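Local coordinates for protein ULam111 (Flavobacterium sp., PDB 5WUT) that probably hydrolyses the beta-1,3-glucosidic bonds of laminarin, as a family 16 glycoside hydrolase with a beta-jelly-roll fold, at residues Gln42-Thr47 with Ser69-Thr74. Sequence-based numbering, arbitrary orientation.
Sequences QLYTKT and STRITT
Tyr44 and Arg71 illustrate how an aromatic ring can be clamped by aliphatic carbon while its hydroxyl keeps polar partners. Arg71 CB sits over the centre of the Tyr44 ring, 3.4 Å from the centroid and 3° off the ring normal, a CH-pi contact. With CG anti to the backbone N (chi1 177°) and the chain extended as far as NE, Arg71 carries its CD on over the CE2 corner of the same face, 3.4 Å from Tyr44 CE2. The guanidinium is turned 58° from the ring plane rather than stacked on it. Gln42 CG presses on the opposite face, offset toward the rim, and the carbonyl carbon of Ser69 lies at the ring edge, near its plane. Beyond the ring, one water lies 2.7 Å from Tyr44 OH and accepts a weak bond from Arg71 NH1; Asn205 also bonds Tyr44 OH, and Glu26 forms a salt bridge with Arg71 NE.

The backbones meet in a single parallel bridge between Tyr44 and Ser69. Ser69 N donates to Leu43 O (3.1 Å), and Thr45 N donates to Ser69 O at 2.9 Å. Past it the segments diverge, and waters take over: one accepts from Arg71 N and lies within bonding distance of Thr45 O, another joins Thr45 O to Thr70 OG1. Thr45 OG1 accepts from Thr47 N, closing an ST turn, and is also hydrogen-bonded to Asn48 OD1.

An alanine at Tyr44 would probably open a gap between Gln42 and Arg71 and leave Asn205 without its hydroxyl partner. The chemistry is thus divided: two direct backbone bonds join the short strand 42-44 to strand 66-80 of the jelly roll, carbon contacts grip the ring, Asn205 and a water hold the hydroxyl, and Glu26 pairs with the guanidinium.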
loop_
_atom_site.group_PDB
_atom_site.type_symbol
_atom_site.label_atom_id
_atom_site.label_comp_id
_atom_site.label_asym_id
_atom_site.label_seq_id
_atom_site.Cartn_x
_atom_site.Cartn_y
_atom_site.Cartn_z
ATOM N N GLN A 42 -27.692 11.569 10.162
ATOM C CA GLN A 42 -27.389 11.683 11.590
ATOM C C GLN A 42 -27.508 13.081 12.175
ATOM O O GLN A 42 -27.282 14.084 11.498
ATOM C CB GLN A 42 -25.972 11.155 11.869
ATOM C CG GLN A 42 -24.851 12.141 11.521
ATOM C CD GLN A 42 -24.665 12.338 10.032
ATOM O OE1 GLN A 42 -24.973 11.448 9.239
ATOM N NE2 GLN A 42 -24.148 13.502 9.642
ATOM N N LEU A 43 -27.889 13.120 13.452
ATOM C CA LEU A 43 -27.631 14.277 14.287
ATOM C C LEU A 43 -26.332 14.007 15.012
ATOM O O LEU A 43 -26.127 12.918 15.552
ATOM C CB LEU A 43 -28.741 14.533 15.306
ATOM C CG LEU A 43 -30.140 14.819 14.796
ATOM C CD1 LEU A 43 -31.014 15.210 15.985
ATOM C CD2 LEU A 43 -30.098 15.920 13.767
ATOM N N TYR A 44 -25.449 14.992 15.017
ATOM C CA TYR A 44 -24.207 14.850 15.749
ATOM C C TYR A 44 -24.423 15.308 17.189
ATOM O O TYR A 44 -25.137 16.289 17.437
ATOM C CB TYR A 44 -23.105 15.638 15.068
ATOM C CG TYR A 44 -22.569 15.002 13.806
ATOM C CD1 TYR A 44 -22.099 13.701 13.815
ATOM C CD2 TYR A 44 -22.505 15.717 12.618
ATOM C CE1 TYR A 44 -21.576 13.121 12.675
ATOM C CE2 TYR A 44 -21.986 15.139 11.468
ATOM C CZ TYR A 44 -21.522 13.847 11.510
ATOM O OH TYR A 44 -20.994 13.264 10.373
ATOM N N THR A 45 -23.832 14.575 18.129
ATOM C CA THR A 45 -24.068 14.813 19.550
ATOM C C THR A 45 -22.774 14.855 20.336
ATOM O O THR A 45 -21.703 14.608 19.779
ATOM C CB THR A 45 -24.925 13.713 20.173
ATOM O OG1 THR A 45 -24.117 12.552 20.368
ATOM C CG2 THR A 45 -26.133 13.372 19.293
ATOM N N LYS A 46 -22.884 15.119 21.637
ATOM C CA LYS A 46 -21.745 15.016 22.556
ATOM C C LYS A 46 -21.848 13.736 23.373
ATOM O O LYS A 46 -21.060 13.499 24.303
ATOM C CB LYS A 46 -21.677 16.223 23.506
ATOM C CG LYS A 46 -21.391 17.551 22.844
ATOM C CD LYS A 46 -21.082 18.612 23.892
ATOM C CE LYS A 46 -22.329 19.248 24.463
ATOM N NZ LYS A 46 -21.934 20.414 25.306
ATOM N N THR A 47 -22.829 12.910 23.031
ATOM C CA THR A 47 -23.110 11.704 23.801
ATOM C C THR A 47 -22.968 10.413 22.993
ATOM O O THR A 47 -23.459 9.354 23.400
ATOM C CB THR A 47 -24.531 11.774 24.408
ATOM O OG1 THR A 47 -25.464 12.122 23.379
ATOM C CG2 THR A 47 -24.586 12.832 25.498
ATOM N N SER A 69 -24.398 10.333 15.897
ATOM C CA SER A 69 -22.978 10.039 15.770
ATOM C C SER A 69 -22.196 11.221 16.322
ATOM O O SER A 69 -22.772 12.070 17.010
ATOM C CB SER A 69 -22.620 9.744 14.308
ATOM O OG SER A 69 -21.313 9.165 14.207
ATOM N N THR A 70 -20.895 11.265 16.023
ATOM C CA THR A 70 -19.983 12.295 16.531
ATOM C C THR A 70 -19.221 12.949 15.395
ATOM O O THR A 70 -18.818 12.265 14.434
ATOM C CB THR A 70 -18.949 11.705 17.521
ATOM O OG1 THR A 70 -19.623 10.925 18.513
ATOM C CG2 THR A 70 -18.100 12.807 18.200
ATOM N N ARG A 71 -19.024 14.259 15.508
ATOM C CA ARG A 71 -18.171 15.022 14.605
ATOM C C ARG A 71 -17.398 16.052 15.421
ATOM O O ARG A 71 -17.995 16.930 16.053
ATOM C CB ARG A 71 -19.015 15.708 13.525
ATOM C CG ARG A 71 -18.214 16.605 12.569
ATOM C CD ARG A 71 -19.083 16.985 11.379
ATOM N NE ARG A 71 -18.486 18.061 10.596
ATOM C CZ ARG A 71 -18.628 18.184 9.277
ATOM N NH1 ARG A 71 -19.336 17.295 8.597
ATOM N NH2 ARG A 71 -18.059 19.197 8.640
ATOM N N ILE A 72 -16.072 15.940 15.415
ATOM C CA ILE A 72 -15.233 16.835 16.201
ATOM C C ILE A 72 -14.157 17.439 15.316
ATOM O O ILE A 72 -13.738 16.818 14.337
ATOM C CB ILE A 72 -14.597 16.107 17.399
ATOM C CG1 ILE A 72 -13.853 14.836 16.964
ATOM C CG2 ILE A 72 -15.673 15.729 18.420
ATOM C CD1 ILE A 72 -12.986 14.260 18.093
ATOM N N THR A 73 -13.737 18.659 15.645
ATOM C CA THR A 73 -12.689 19.344 14.886
ATOM C C THR A 73 -11.685 19.998 15.807
ATOM O O THR A 73 -11.961 20.202 16.990
ATOM C CB THR A 73 -13.228 20.459 13.987
ATOM O OG1 THR A 73 -13.456 21.644 14.775
ATOM C CG2 THR A 73 -14.516 20.042 13.320
ATOM N N THR A 74 -10.533 20.370 15.262
ATOM C CA THR A 74 -9.576 21.164 16.041
ATOM C C THR A 74 -9.531 22.618 15.581
ATOM O O THR A 74 -8.577 23.332 15.864
ATOM C CB THR A 74 -8.150 20.576 15.984
ATOM O OG1 THR A 74 -7.641 20.657 14.646
ATOM C CG2 THR A 74 -8.134 19.144 16.464
HETATM O O HOH W 1 -20.886 14.758 8.149
HETATM O O HOH W 2 -20.384 15.688 17.612
HETATM O O HOH W 3 -20.468 12.306 20.738
#